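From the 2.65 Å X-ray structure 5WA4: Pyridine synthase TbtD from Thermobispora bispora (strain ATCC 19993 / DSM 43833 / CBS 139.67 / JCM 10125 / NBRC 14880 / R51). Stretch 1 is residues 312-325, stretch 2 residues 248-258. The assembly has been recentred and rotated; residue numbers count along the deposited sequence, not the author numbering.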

# COMPACT_ATOMS: atom_id res chain seq x y z
N GLY E 312 16.78 8.83 -21.23
CA GLY E 312 17.00 9.72 -20.11
C GLY E 312 17.25 11.11 -20.65
O GLY E 312 16.91 12.10 -20.02
N ALA E 313 17.86 11.20 -21.82
CA ALA E 313 18.31 12.47 -22.35
C ALA E 313 17.12 13.22 -22.93
O ALA E 313 16.97 14.43 -22.74
CB ALA E 313 19.40 12.24 -23.42
N TYR E 314 16.26 12.48 -23.63
CA TYR E 314 14.99 13.00 -24.09
C TYR E 314 14.20 13.61 -22.92
O TYR E 314 13.83 14.77 -22.98
CB TYR E 314 14.17 11.92 -24.79
CG TYR E 314 12.81 12.43 -25.18
CD1 TYR E 314 12.65 13.30 -26.26
CD2 TYR E 314 11.67 12.07 -24.47
CE1 TYR E 314 11.41 13.79 -26.61
CE2 TYR E 314 10.43 12.55 -24.81
CZ TYR E 314 10.30 13.41 -25.89
OH TYR E 314 9.06 13.90 -26.23
N ARG E 315 13.95 12.84 -21.85
CA ARG E 315 13.20 13.38 -20.73
C ARG E 315 13.86 14.63 -20.13
O ARG E 315 13.17 15.53 -19.67
CB ARG E 315 12.93 12.33 -19.61
CG ARG E 315 12.30 10.96 -20.02
CD ARG E 315 11.16 10.56 -18.99
NE ARG E 315 9.87 11.16 -19.40
CZ ARG E 315 8.78 10.49 -19.80
NH1 ARG E 315 8.71 9.16 -19.73
NH2 ARG E 315 7.72 11.17 -20.19
N LEU E 316 15.18 14.72 -20.14
CA LEU E 316 15.80 15.91 -19.56
C LEU E 316 15.50 17.13 -20.44
O LEU E 316 15.37 18.27 -19.97
CB LEU E 316 17.30 15.74 -19.39
CG LEU E 316 17.97 16.93 -18.69
CD1 LEU E 316 18.80 16.52 -17.49
CD2 LEU E 316 18.81 17.69 -19.69
N VAL E 317 15.40 16.87 -21.74
CA VAL E 317 15.37 17.95 -22.70
C VAL E 317 13.90 18.42 -22.89
O VAL E 317 13.63 19.64 -22.91
CB VAL E 317 16.09 17.49 -24.01
CG1 VAL E 317 15.17 16.81 -25.00
CG2 VAL E 317 16.86 18.60 -24.60
N ILE E 318 12.94 17.50 -22.93
CA ILE E 318 11.55 17.90 -22.87
C ILE E 318 11.27 18.61 -21.53
O ILE E 318 10.47 19.53 -21.46
CB ILE E 318 10.57 16.72 -23.06
CG1 ILE E 318 9.15 17.23 -23.33
CG2 ILE E 318 10.50 15.86 -21.85
CD1 ILE E 318 8.89 17.53 -24.81
N ASN E 319 11.96 18.21 -20.46
CA ASN E 319 11.73 18.88 -19.19
C ASN E 319 12.32 20.27 -19.17
O ASN E 319 11.77 21.18 -18.55
CB ASN E 319 12.29 18.06 -18.04
CG ASN E 319 11.20 17.31 -17.33
OD1 ASN E 319 10.87 16.17 -17.68
ND2 ASN E 319 10.59 17.96 -16.34
N CYS E 320 13.44 20.44 -19.86
CA CYS E 320 14.03 21.75 -19.99
C CYS E 320 13.07 22.66 -20.80
O CYS E 320 12.94 23.85 -20.52
CB CYS E 320 15.42 21.63 -20.66
SG CYS E 320 16.78 21.17 -19.48
N THR E 321 12.38 22.10 -21.78
CA THR E 321 11.41 22.88 -22.53
C THR E 321 10.31 23.40 -21.60
O THR E 321 10.01 24.61 -21.59
CB THR E 321 10.77 22.06 -23.65
OG1 THR E 321 11.76 21.77 -24.64
CG2 THR E 321 9.64 22.85 -24.28
N TYR E 322 9.73 22.49 -20.81
CA TYR E 322 8.70 22.89 -19.87
C TYR E 322 9.25 23.99 -18.98
O TYR E 322 8.55 24.94 -18.70
CB TYR E 322 8.21 21.71 -19.02
CG TYR E 322 7.53 20.59 -19.80
CD1 TYR E 322 6.96 20.82 -21.05
CD2 TYR E 322 7.46 19.31 -19.27
CE1 TYR E 322 6.34 19.80 -21.76
CE2 TYR E 322 6.84 18.28 -19.95
CZ TYR E 322 6.28 18.52 -21.20
OH TYR E 322 5.69 17.47 -21.89
N LEU E 323 10.51 23.88 -18.56
CA LEU E 323 11.09 24.87 -17.65
C LEU E 323 11.25 26.25 -18.33
O LEU E 323 11.19 27.30 -17.66
CB LEU E 323 12.44 24.38 -17.10
CG LEU E 323 12.54 23.35 -15.96
CD1 LEU E 323 13.98 23.02 -15.71
CD2 LEU E 323 11.93 23.86 -14.67
N HIS E 324 11.43 26.22 -19.65
CA HIS E 324 11.49 27.42 -20.49
C HIS E 324 10.12 28.10 -20.49
O HIS E 324 10.00 29.28 -20.19
CB HIS E 324 11.91 27.04 -21.90
CG HIS E 324 12.05 28.19 -22.87
ND1 HIS E 324 12.86 29.28 -22.62
CD2 HIS E 324 11.52 28.38 -24.11
CE1 HIS E 324 12.82 30.10 -23.66
NE2 HIS E 324 12.02 29.57 -24.58
N LEU E 325 9.08 27.34 -20.85
CA LEU E 325 7.72 27.85 -20.91
C LEU E 325 7.32 28.50 -19.57
O LEU E 325 6.70 29.55 -19.57
CB LEU E 325 6.73 26.74 -21.28
CG LEU E 325 7.06 25.93 -22.53
CD1 LEU E 325 6.07 24.81 -22.78
CD2 LEU E 325 7.19 26.81 -23.76
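Stretch 2 248-258: EWVRRLRPIRE

Stretch 2 packs on stretch 1 as a second helix running obliquely antiparallel to it, through a mostly apolar contact that ends in an aromatic stack. Residues 248-258 belong to one helix, which extends beyond both ends of the stretch, as does that of 312-325. It is kinked at Pro255, whose nitrogen carries no hydrogen and makes no bond to the preceding turn; the backbone bonds resume with Arg257 N to Leu253 O at 2.8 Å. The N-to-C directions of the two axes differ by 138°, and the axes approach to 9.1 Å. Together the stretches bury 456 Å², counting both sides.

The register follows from the opposed directions: the C-terminal part of stretch 2 meets the start of stretch 1, and Trp249 meets its later turns. At the first end the backbones come near, with Ala313 CA 5.3 Å from Arg257 CA. The small Ala313 side chain points toward stretch 2, its CB 3.5 Å from Arg257 O and 3.8 Å from Arg257 CG. The end of the Arg257 side chain leads away, and its NH2 forms a salt bridge with Glu258 OE2 at 3.1 Å.

One turn on, Val317 (chi1 88°, p) also points toward stretch 2. Its CG2 lies 3.5 Å from Leu253 CD2 and 4.3 Å from Ile256 CG2, so a single methyl touches residues from successive turns. Leu316 adds a looser contact, CD2 to Ile256 CG2 at 4.4 Å.

Thr321 OG1 lies 3.7 Å from Leu253 CD1 and, at the edge of the indole near its plane, 3.3 Å from Trp249 NE1. Beyond it, His324 and the six-membered ring of Trp249 form an offset stack: the centroids are 4.6 Å apart, the planes inclined by 20°, and His324 CD2 is 3.5 Å from Trp249 CH2.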

# COMPACT_ATOMS: atom_id res chain seq x y z
N GLU E 248 15.27 27.22 -34.40
CA GLU E 248 16.37 27.50 -33.51
C GLU E 248 16.19 26.80 -32.20
O GLU E 248 17.19 26.47 -31.55
CB GLU E 248 16.61 28.98 -33.28
CG GLU E 248 17.61 29.44 -34.28
CD GLU E 248 18.88 30.01 -33.67
OE1 GLU E 248 18.97 30.12 -32.42
OE2 GLU E 248 19.82 30.27 -34.46
N TRP E 249 14.95 26.53 -31.83
CA TRP E 249 14.72 25.81 -30.59
C TRP E 249 15.40 24.46 -30.70
O TRP E 249 16.24 24.15 -29.88
CB TRP E 249 13.24 25.63 -30.29
CG TRP E 249 13.03 24.96 -28.96
CD1 TRP E 249 12.47 23.72 -28.73
CD2 TRP E 249 13.40 25.47 -27.67
NE1 TRP E 249 12.46 23.45 -27.37
CE2 TRP E 249 13.03 24.51 -26.71
CE3 TRP E 249 14.02 26.64 -27.24
CZ2 TRP E 249 13.25 24.69 -25.36
CZ3 TRP E 249 14.23 26.81 -25.89
CH2 TRP E 249 13.85 25.85 -24.97
N VAL E 250 15.00 23.68 -31.70
CA VAL E 250 15.58 22.36 -31.90
C VAL E 250 17.11 22.42 -31.94
O VAL E 250 17.79 21.78 -31.13
CB VAL E 250 15.09 21.71 -33.19
CG1 VAL E 250 15.92 20.46 -33.47
CG2 VAL E 250 13.61 21.38 -33.09
N ARG E 251 17.64 23.26 -32.82
CA ARG E 251 19.07 23.35 -33.07
C ARG E 251 19.91 23.62 -31.81
O ARG E 251 21.09 23.28 -31.75
CB ARG E 251 19.33 24.44 -34.12
CG ARG E 251 20.74 24.57 -34.51
CD ARG E 251 21.00 25.84 -35.23
NE ARG E 251 19.88 26.16 -36.07
CZ ARG E 251 19.41 27.39 -36.25
NH1 ARG E 251 20.05 28.44 -35.72
NH2 ARG E 251 18.36 27.58 -37.03
N ARG E 252 19.27 24.21 -30.81
CA ARG E 252 19.90 24.68 -29.59
C ARG E 252 19.73 23.64 -28.48
O ARG E 252 20.38 23.70 -27.43
CB ARG E 252 19.26 26.01 -29.18
CG ARG E 252 19.81 26.70 -27.95
CD ARG E 252 19.54 28.21 -28.07
NE ARG E 252 20.70 28.96 -28.57
CZ ARG E 252 20.66 30.21 -29.03
NH1 ARG E 252 19.49 30.86 -29.08
NH2 ARG E 252 21.77 30.81 -29.44
N LEU E 253 18.83 22.69 -28.72
CA LEU E 253 18.55 21.67 -27.72
C LEU E 253 19.34 20.40 -28.04
O LEU E 253 19.67 19.64 -27.14
CB LEU E 253 17.05 21.34 -27.67
CG LEU E 253 16.21 21.93 -26.55
CD1 LEU E 253 14.97 21.08 -26.36
CD2 LEU E 253 17.02 21.99 -25.29
N ARG E 254 19.64 20.18 -29.32
CA ARG E 254 20.36 18.97 -29.72
C ARG E 254 21.70 18.83 -28.99
O ARG E 254 21.98 17.76 -28.45
CB ARG E 254 20.57 18.93 -31.24
CG ARG E 254 20.27 17.55 -31.80
CD ARG E 254 20.40 17.49 -33.31
NE ARG E 254 19.13 17.17 -33.97
CZ ARG E 254 18.46 18.02 -34.74
NH1 ARG E 254 18.95 19.25 -34.96
NH2 ARG E 254 17.30 17.65 -35.30
N PRO E 255 22.51 19.90 -28.92
CA PRO E 255 23.68 19.76 -28.05
C PRO E 255 23.30 19.36 -26.64
O PRO E 255 23.87 18.41 -26.13
CB PRO E 255 24.31 21.16 -28.06
CG PRO E 255 23.86 21.74 -29.31
CD PRO E 255 22.45 21.26 -29.49
N ILE E 256 22.35 20.06 -26.02
CA ILE E 256 21.90 19.73 -24.66
C ILE E 256 21.51 18.23 -24.53
O ILE E 256 21.92 17.57 -23.58
CB ILE E 256 20.72 20.65 -24.24
CG1 ILE E 256 21.12 22.12 -24.33
CG2 ILE E 256 20.29 20.37 -22.81
CD1 ILE E 256 22.17 22.53 -23.32
N ARG E 257 20.76 17.69 -25.49
CA ARG E 257 20.41 16.26 -25.48
C ARG E 257 21.66 15.36 -25.47
O ARG E 257 21.77 14.45 -24.64
CB ARG E 257 19.54 15.86 -26.68
CG ARG E 257 19.11 14.38 -26.60
CD ARG E 257 18.42 13.83 -27.86
NE ARG E 257 19.34 13.76 -28.98
CZ ARG E 257 19.01 13.48 -30.24
NH1 ARG E 257 17.75 13.22 -30.58
NH2 ARG E 257 19.95 13.46 -31.17
N GLU E 258 22.58 15.62 -26.39
CA GLU E 258 23.80 14.85 -26.54
C GLU E 258 24.66 14.89 -25.29
O GLU E 258 25.07 13.84 -24.78
CB GLU E 258 24.60 15.38 -27.72
CG GLU E 258 23.91 15.20 -29.06
CD GLU E 258 23.70 13.75 -29.38
OE1 GLU E 258 24.72 13.03 -29.49
OE2 GLU E 258 22.53 13.33 -29.54